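Purine nucleoside phosphorylase (Schistosoma mansoni, PDB 5TBS) probably catalyses the reversible phosphorolysis of purine nucleosides such as inosine and guanosine, releasing the free base and ribose 1-phosphate. Local coordinates at residues 35-40 and 116-121; 193-198 and 217-222. All coordinates share one frame; numbering follows the deposited sequence.

Contacts 1 and 2 meet in one mixed sheet, where strand 112-121 of contact 1 lies antiparallel to strand 218-220 of contact 2; a probable hydrogen bond from Gly120 N to Val219 O (2.8 Å) joins them, and their centres are about 13 Å apart. Both are buried and both reach the adenine, though Ser35 in contact 1 is exposed. Their chemistry differs with place. Contact 1 sets a loop against a strand through leucine methyls and one water, burying 178 Å² between its segments. Contact 2 joins two neighbouring parallel strands through five backbone hydrogen bonds and two to side chains, Asp217 and Tyr194, burying 584 Å², and its far end also touches a second subunit.

Contact 1: 35-40 and 116-121; sequences SGLGKL and TNLAGG. With ADE (adenine), chain B.
Leu37 and Leu118 meet methyl to methyl, CD1 to CD2 at 3.8 Å, yet the 35-40 loop and strand 116-121 share no direct hydrogen bond. Even the nearest CA pair, Ser35 and Asn117, stands 7.3 Å apart, too wide for strand pairing. The contact lies in the phosphorylase-superfamily fold, where the loop after strand 29-32 packs on the central strand 112-121. Leu37 carries the loop's side: its CG is anti to the carbonyl carbon (chi1 -53°), and the extended branch sends CD1 between Thr116 OG1 and Leu118 CD2. Helix 259-283 adds Leu273 against Leu37 and Val262 against Leu118. Thr116 OG1 is 3.8 Å from Leu37 CD1, a packing contact; it is hydrogen-bonded to Gly34 N, just before the loop. A water donates to Leu37 O and reaches the same hydroxyl weakly, making a tenuous polar bridge. Further along the strand the base approaches the backbone, with Gly120 CA 3.5 Å from adenine N6. The amide of Asn117 is hydrogen-bonded to Ser241 OG and Thr223 OG1. At the start of the loop, Ser35 O lies 3.4 Å from Leu118 CD2.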
ATOM      1  N   SER A  35     -21.485  11.814   3.187  1.00 36.81           N
ATOM      2  CA  SER A  35     -22.328  12.241   2.074  1.00 37.82           C
ATOM      3  C   SER A  35     -23.773  11.862   2.341  1.00 38.25           C
ATOM      4  O   SER A  35     -24.071  10.725   2.738  1.00 40.05           O
ATOM      5  CB  SER A  35     -21.854  11.608   0.763  1.00 52.23           C
ATOM      6  OG  SER A  35     -22.214  10.228   0.707  1.00 59.20           O
ATOM      7  N   GLY A  36     -24.676  12.817   2.117  1.00 33.64           N
ATOM      8  CA  GLY A  36     -26.069  12.669   2.502  1.00 34.26           C
ATOM      9  C   GLY A  36     -26.343  12.918   3.972  1.00 30.75           C
ATOM     10  O   GLY A  36     -27.522  12.929   4.372  1.00 32.65           O
ATOM     11  N   LEU A  37     -25.303  13.126   4.785  1.00 25.19           N
ATOM     12  CA  LEU A  37     -25.425  13.318   6.232  1.00 32.37           C
ATOM     13  C   LEU A  37     -25.127  14.755   6.670  1.00 33.93           C
ATOM     14  O   LEU A  37     -24.771  14.971   7.829  1.00 31.37           O
ATOM     15  CB  LEU A  37     -24.480  12.360   6.986  1.00 23.87           C
ATOM     16  CG  LEU A  37     -24.589  10.869   6.623  1.00 31.55           C
ATOM     17  CD1 LEU A  37     -23.627  10.025   7.458  1.00 36.34           C
ATOM     18  CD2 LEU A  37     -26.055  10.400   6.788  1.00 31.44           C
ATOM     19  N   GLY A  38     -25.242  15.736   5.779  1.00 34.29           N
ATOM     20  CA  GLY A  38     -24.813  17.091   6.069  1.00 32.23           C
ATOM     21  C   GLY A  38     -25.904  18.082   6.440  1.00 37.80           C
ATOM     22  O   GLY A  38     -25.629  19.291   6.503  1.00 35.77           O
ATOM     23  N   LYS A  39     -27.121  17.617   6.730  1.00 37.54           N
ATOM     24  CA  LYS A  39     -28.222  18.542   6.960  1.00 44.00           C
ATOM     25  C   LYS A  39     -27.934  19.486   8.126  1.00 47.74           C
ATOM     26  O   LYS A  39     -28.361  20.643   8.092  1.00 42.38           O
ATOM     27  CB  LYS A  39     -29.514  17.758   7.190  1.00 41.77           C
ATOM     28  CG  LYS A  39     -30.768  18.620   7.258  1.00 58.32           C
ATOM     29  CD  LYS A  39     -32.046  17.762   7.226  1.00 64.23           C
ATOM     30  CE  LYS A  39     -32.881  18.075   5.994  1.00 74.42           C
ATOM     31  NZ  LYS A  39     -33.481  19.450   6.052  1.00 75.81           N
ATOM     32  N   LEU A  40     -27.190  19.024   9.143  1.00 39.80           N
ATOM     33  CA  LEU A  40     -26.888  19.871  10.295  1.00 37.25           C
ATOM     34  C   LEU A  40     -26.210  21.166   9.862  1.00 44.05           C
ATOM     35  O   LEU A  40     -26.440  22.230  10.452  1.00 44.25           O
ATOM     36  CB  LEU A  40     -26.004  19.103  11.287  1.00 35.57           C
ATOM     37  CG  LEU A  40     -25.675  19.843  12.590  1.00 40.71           C
ATOM     38  CD1 LEU A  40     -26.957  20.245  13.297  1.00 40.62           C
ATOM     39  CD2 LEU A  40     -24.798  19.035  13.515  1.00 39.91           C
ATOM     40  N   THR A 116     -18.561  11.882  10.751  1.00 23.80           N
ATOM     41  CA  THR A 116     -19.419  10.755  10.390  1.00 24.02           C
ATOM     42  C   THR A 116     -19.079  10.258   8.985  1.00 24.52           C
ATOM     43  O   THR A 116     -18.507  10.990   8.160  1.00 25.02           O
ATOM     44  CB  THR A 116     -20.910  11.120  10.465  1.00 27.98           C
ATOM     45  OG1 THR A 116     -21.190  12.140   9.485  1.00 25.57           O
ATOM     46  CG2 THR A 116     -21.329  11.587  11.880  1.00 24.12           C
ATOM     47  N   ASN A 117     -19.391   8.986   8.722  1.00 21.93           N
ATOM     48  CA  ASN A 117     -19.154   8.388   7.405  1.00 23.78           C
ATOM     49  C   ASN A 117     -20.186   7.283   7.168  1.00 24.12           C
ATOM     50  O   ASN A 117     -20.890   6.857   8.091  1.00 22.77           O
ATOM     51  CB  ASN A 117     -17.707   7.807   7.261  1.00 25.20           C
ATOM     52  CG  ASN A 117     -17.391   6.687   8.289  1.00 28.20           C
ATOM     53  OD1 ASN A 117     -18.022   5.650   8.301  1.00 28.27           O
ATOM     54  ND2 ASN A 117     -16.397   6.907   9.143  1.00 36.93           N
ATOM     55  N   LEU A 118     -20.256   6.829   5.905  1.00 18.72           N
ATOM     56  CA  LEU A 118     -20.944   5.608   5.492  1.00 21.20           C
ATOM     57  C   LEU A 118     -19.917   4.480   5.342  1.00 26.28           C
ATOM     58  O   LEU A 118     -18.821   4.719   4.844  1.00 25.35           O
ATOM     59  CB  LEU A 118     -21.641   5.817   4.142  1.00 22.85           C
ATOM     60  CG  LEU A 118     -22.986   6.547   3.983  1.00 31.03           C
ATOM     61  CD1 LEU A 118     -24.091   5.851   4.744  1.00 35.93           C
ATOM     62  CD2 LEU A 118     -22.901   7.968   4.348  1.00 28.70           C
ATOM     63  N   ALA A 119     -20.289   3.247   5.723  1.00 19.98           N
ATOM     64  CA  ALA A 119     -19.329   2.139   5.759  1.00 19.45           C
ATOM     65  C   ALA A 119     -20.044   0.803   5.564  1.00 24.26           C
ATOM     66  O   ALA A 119     -21.276   0.700   5.702  1.00 20.84           O
ATOM     67  CB  ALA A 119     -18.529   2.147   7.087  1.00 14.35           C
ATOM     68  N   GLY A 120     -19.276  -0.227   5.202  1.00 18.44           N
ATOM     69  CA  GLY A 120     -19.835  -1.575   5.098  1.00 22.51           C
ATOM     70  C   GLY A 120     -19.696  -2.333   6.414  1.00 23.31           C
ATOM     71  O   GLY A 120     -18.705  -2.190   7.114  1.00 21.61           O
ATOM     72  N   GLY A 121     -20.708  -3.131   6.757  1.00 21.09           N
ATOM     73  CA  GLY A 121     -20.646  -3.960   7.955  1.00 20.12           C
ATOM     74  C   GLY A 121     -19.969  -5.303   7.706  1.00 25.04           C
ATOM     75  O   GLY A 121     -20.275  -5.995   6.728  1.00 24.09           O
TER
HETATM   76  N9  ADE B 301     -17.358   2.046   1.917  1.00 30.36           N
HETATM   77  C8  ADE B 301     -16.671   0.884   1.750  1.00 27.52           C
HETATM   78  N7  ADE B 301     -17.448  -0.177   1.686  1.00 28.65           N
HETATM   79  C5  ADE B 301     -18.731   0.328   1.802  1.00 23.49           C
HETATM   80  C6  ADE B 301     -20.020  -0.295   1.801  1.00 30.75           C
HETATM   81  N6  ADE B 301     -20.212  -1.618   1.647  1.00 34.14           N
HETATM   82  N1  ADE B 301     -21.099   0.509   1.942  1.00 32.44           N
HETATM   83  C2  ADE B 301     -20.911   1.839   2.085  1.00 30.15           C
HETATM   84  N3  ADE B 301     -19.760   2.534   2.118  1.00 27.97           N
HETATM   85  C4  ADE B 301     -18.695   1.705   1.956  1.00 26.55           C
HETATM   86  O   HOH W   1     -23.558  14.154  10.643  1.00 45.96           O

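Contact 2: 193-198 and 217-222; sequences VYAFNG and DVVGMS. With ADE (adenine), chain B.
Val193 O takes two N-H groups, from Asp217 and Val218, at the start of a parallel strand pair. Strands 193-196 and 218-220 belong to a beta-alpha-beta unit whose connection carries helix 205-213; their short axes differ by 31° in direction. Asp217 N lies in the carbonyl plane at 3.0 Å from Val193 O, whereas the bond from Val218 N is longer and its donor is tilted from that plane. Val193 N in turn gives to the anti lone pair of Asp217 OD2, at 2.7 Å and 170°, while OD1 is held by Asn123. The ladder then alternates: Ala195 N gives to Val218 O, Gly220 N to Ala195 O at 3.0 Å, and Asn197 N to Gly220 O at 2.9 Å. On the other edge of strand 193-196, Tyr194 has backbone bonds to Gly136 and Ile138, and Phe196 to Ile138.

Tyr194 extends its ring from the strand, CG anti to the backbone N (chi1 180°), which carries OH to 3.1 Å from Gly220 C. Tyr194 OH accepts Ser222 N at 3.2 Å, and a water at the ring's edge links OH to Ser222 OG. Phe196 sets its ring edge against Gly220 O. Beyond the ladder, a second water donates to both Gly198 O and Met221 O; Asn197 ND2 bonds Glu203 and OD1 accepts Gly199 N. Phe196, Asn197 and Met221 also pack on Leu145, Gly142 and Phe161 of a second subunit.

Met221 CE lies 3.7 Å from adenine C8, an apolar touch, and Asn245 OD1 is hydrogen-bonded to the base. The chemistry implies that main-chain bonds run along the pair, Asp217 holds its start and Tyr194 OH the turn beyond Gly220. Gly220 does double duty, its N and O used in the ladder while its CA meets adenine C8.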
ATOM      1  N   VAL A 193     -14.164  -1.885  15.512  1.00 19.27           N
ATOM      2  CA  VAL A 193     -12.872  -1.571  14.875  1.00 20.62           C
ATOM      3  C   VAL A 193     -13.070  -1.298  13.387  1.00 23.36           C
ATOM      4  O   VAL A 193     -13.642  -2.139  12.683  1.00 23.14           O
ATOM      5  CB  VAL A 193     -11.885  -2.742  15.062  1.00 18.15           C
ATOM      6  CG1 VAL A 193     -10.608  -2.491  14.283  1.00 20.56           C
ATOM      7  CG2 VAL A 193     -11.608  -3.003  16.574  1.00 24.20           C
ATOM      8  N   TYR A 194     -12.549  -0.162  12.890  1.00 17.65           N
ATOM      9  CA  TYR A 194     -12.749   0.293  11.507  1.00 19.18           C
ATOM     10  C   TYR A 194     -11.541  -0.079  10.632  1.00 18.38           C
ATOM     11  O   TYR A 194     -10.412   0.283  10.965  1.00 19.10           O
ATOM     12  CB  TYR A 194     -12.937   1.819  11.520  1.00 19.95           C
ATOM     13  CG  TYR A 194     -13.153   2.545  10.203  1.00 21.93           C
ATOM     14  CD1 TYR A 194     -12.074   2.998   9.429  1.00 16.77           C
ATOM     15  CD2 TYR A 194     -14.448   2.797   9.752  1.00 19.88           C
ATOM     16  CE1 TYR A 194     -12.278   3.655   8.202  1.00 17.40           C
ATOM     17  CE2 TYR A 194     -14.687   3.495   8.552  1.00 22.33           C
ATOM     18  CZ  TYR A 194     -13.596   3.909   7.782  1.00 21.17           C
ATOM     19  OH  TYR A 194     -13.858   4.595   6.624  1.00 16.68           O
ATOM     20  N   ALA A 195     -11.769  -0.763   9.510  1.00 17.40           N
ATOM     21  CA  ALA A 195     -10.700  -1.002   8.527  1.00 15.81           C
ATOM     22  C   ALA A 195     -10.761   0.077   7.454  1.00 19.08           C
ATOM     23  O   ALA A 195     -11.835   0.345   6.909  1.00 16.86           O
ATOM     24  CB  ALA A 195     -10.824  -2.384   7.859  1.00 17.88           C
ATOM     25  N   PHE A 196      -9.615   0.720   7.169  1.00 16.57           N
ATOM     26  CA  PHE A 196      -9.510   1.703   6.088  1.00 14.50           C
ATOM     27  C   PHE A 196      -9.103   0.967   4.801  1.00 19.89           C
ATOM     28  O   PHE A 196      -7.973   0.466   4.713  1.00 17.46           O
ATOM     29  CB  PHE A 196      -8.488   2.777   6.493  1.00 12.81           C
ATOM     30  CG  PHE A 196      -8.255   3.890   5.476  1.00 19.97           C
ATOM     31  CD1 PHE A 196      -9.216   4.191   4.479  1.00 20.28           C
ATOM     32  CD2 PHE A 196      -7.075   4.662   5.543  1.00 13.65           C
ATOM     33  CE1 PHE A 196      -9.016   5.206   3.564  1.00 19.46           C
ATOM     34  CE2 PHE A 196      -6.837   5.703   4.575  1.00 11.67           C
ATOM     35  CZ  PHE A 196      -7.827   5.982   3.613  1.00 18.08           C
ATOM     36  N   ASN A 197     -10.027   0.920   3.802  1.00 16.77           N
ATOM     37  CA  ASN A 197      -9.781   0.442   2.431  1.00 18.94           C
ATOM     38  C   ASN A 197      -9.647   1.677   1.544  1.00 20.35           C
ATOM     39  O   ASN A 197     -10.594   2.456   1.439  1.00 19.59           O
ATOM     40  CB  ASN A 197     -10.940  -0.462   1.933  1.00 17.29           C
ATOM     41  CG  ASN A 197     -11.044  -0.580   0.365  1.00 24.19           C
ATOM     42  OD1 ASN A 197     -10.051  -0.488  -0.339  1.00 23.08           O
ATOM     43  ND2 ASN A 197     -12.275  -0.796  -0.162  1.00 25.97           N
ATOM     44  N   GLY A 198      -8.473   1.881   0.923  1.00 17.09           N
ATOM     45  CA  GLY A 198      -8.286   3.110   0.140  1.00 11.65           C
ATOM     46  C   GLY A 198      -9.403   3.386  -0.872  1.00 16.23           C
ATOM     47  O   GLY A 198      -9.782   4.542  -1.099  1.00 19.48           O
ATOM     48  N   ASP A 217     -14.625  -4.904  12.226  1.00 21.16           N
ATOM     49  CA  ASP A 217     -16.079  -4.890  12.381  1.00 20.00           C
ATOM     50  C   ASP A 217     -16.760  -4.117  11.262  1.00 22.24           C
ATOM     51  O   ASP A 217     -17.891  -4.438  10.887  1.00 26.15           O
ATOM     52  CB  ASP A 217     -16.469  -4.257  13.732  1.00 21.93           C
ATOM     53  CG  ASP A 217     -15.879  -5.035  14.946  1.00 32.32           C
ATOM     54  OD1 ASP A 217     -16.251  -6.217  15.114  1.00 35.37           O
ATOM     55  OD2 ASP A 217     -15.084  -4.465  15.726  1.00 22.45           O
ATOM     56  N   VAL A 218     -16.079  -3.102  10.730  1.00 22.64           N
ATOM     57  CA  VAL A 218     -16.637  -2.186   9.734  1.00 20.63           C
ATOM     58  C   VAL A 218     -15.510  -1.868   8.744  1.00 19.87           C
ATOM     59  O   VAL A 218     -14.340  -1.900   9.114  1.00 17.93           O
ATOM     60  CB  VAL A 218     -17.150  -0.906  10.432  1.00 26.99           C
ATOM     61  CG1 VAL A 218     -17.649   0.053   9.462  1.00 30.59           C
ATOM     62  CG2 VAL A 218     -18.250  -1.243  11.374  1.00 27.62           C
ATOM     63  N   VAL A 219     -15.849  -1.540   7.495  1.00 18.52           N
ATOM     64  CA  VAL A 219     -14.827  -1.137   6.516  1.00 17.81           C
ATOM     65  C   VAL A 219     -15.313   0.102   5.751  1.00 17.37           C
ATOM     66  O   VAL A 219     -16.473   0.177   5.342  1.00 21.30           O
ATOM     67  CB  VAL A 219     -14.481  -2.289   5.538  1.00 16.81           C
ATOM     68  CG1 VAL A 219     -15.767  -2.764   4.759  1.00 17.09           C
ATOM     69  CG2 VAL A 219     -13.331  -1.848   4.537  1.00 13.91           C
ATOM     70  N   GLY A 220     -14.423   1.071   5.531  1.00 19.08           N
ATOM     71  CA  GLY A 220     -14.807   2.213   4.709  1.00 17.83           C
ATOM     72  C   GLY A 220     -13.587   2.873   4.075  1.00 25.37           C
ATOM     73  O   GLY A 220     -12.451   2.414   4.259  1.00 16.73           O
ATOM     74  N   MET A 221     -13.838   4.007   3.370  1.00 14.19           N
ATOM     75  CA  MET A 221     -12.863   4.658   2.479  1.00 12.66           C
ATOM     76  C   MET A 221     -12.438   6.048   2.960  1.00 19.70           C
ATOM     77  O   MET A 221     -11.846   6.818   2.170  1.00 16.90           O
ATOM     78  CB  MET A 221     -13.443   4.774   1.054  1.00 17.00           C
ATOM     79  CG  MET A 221     -13.825   3.455   0.403  1.00 19.70           C
ATOM     80  SD  MET A 221     -14.578   3.710  -1.237  1.00 20.03           S
ATOM     81  CE  MET A 221     -15.354   2.105  -1.446  1.00 19.50           C
ATOM     82  N   SER A 222     -12.679   6.375   4.234  1.00 15.72           N
ATOM     83  CA  SER A 222     -12.393   7.727   4.699  1.00 15.51           C
ATOM     84  C   SER A 222     -12.012   7.694   6.183  1.00 18.29           C
ATOM     85  O   SER A 222     -11.678   6.635   6.738  1.00 21.14           O
ATOM     86  CB  SER A 222     -13.598   8.645   4.414  1.00 19.32           C
ATOM     87  OG  SER A 222     -14.724   8.242   5.172  1.00 27.52           O
TER
HETATM   88  N9  ADE B 301     -17.358   2.046   1.917  1.00 30.36           N
HETATM   89  C8  ADE B 301     -16.671   0.884   1.750  1.00 27.52           C
HETATM   90  N7  ADE B 301     -17.448  -0.177   1.686  1.00 28.65           N
HETATM   91  C5  ADE B 301     -18.731   0.328   1.802  1.00 23.49           C
HETATM   92  C6  ADE B 301     -20.020  -0.295   1.801  1.00 30.75           C
HETATM   93  N6  ADE B 301     -20.212  -1.618   1.647  1.00 34.14           N
HETATM   94  N1  ADE B 301     -21.099   0.509   1.942  1.00 32.44           N
HETATM   95  C2  ADE B 301     -20.911   1.839   2.085  1.00 30.15           C
HETATM   96  N3  ADE B 301     -19.760   2.534   2.118  1.00 27.97           N
HETATM   97  C4  ADE B 301     -18.695   1.705   1.956  1.00 26.55           C
HETATM   98  O   HOH W   2     -16.224   5.479   5.574  1.00 35.97           O
HETATM   99  O   HOH W   3      -9.740   7.035   0.151  1.00 15.74           O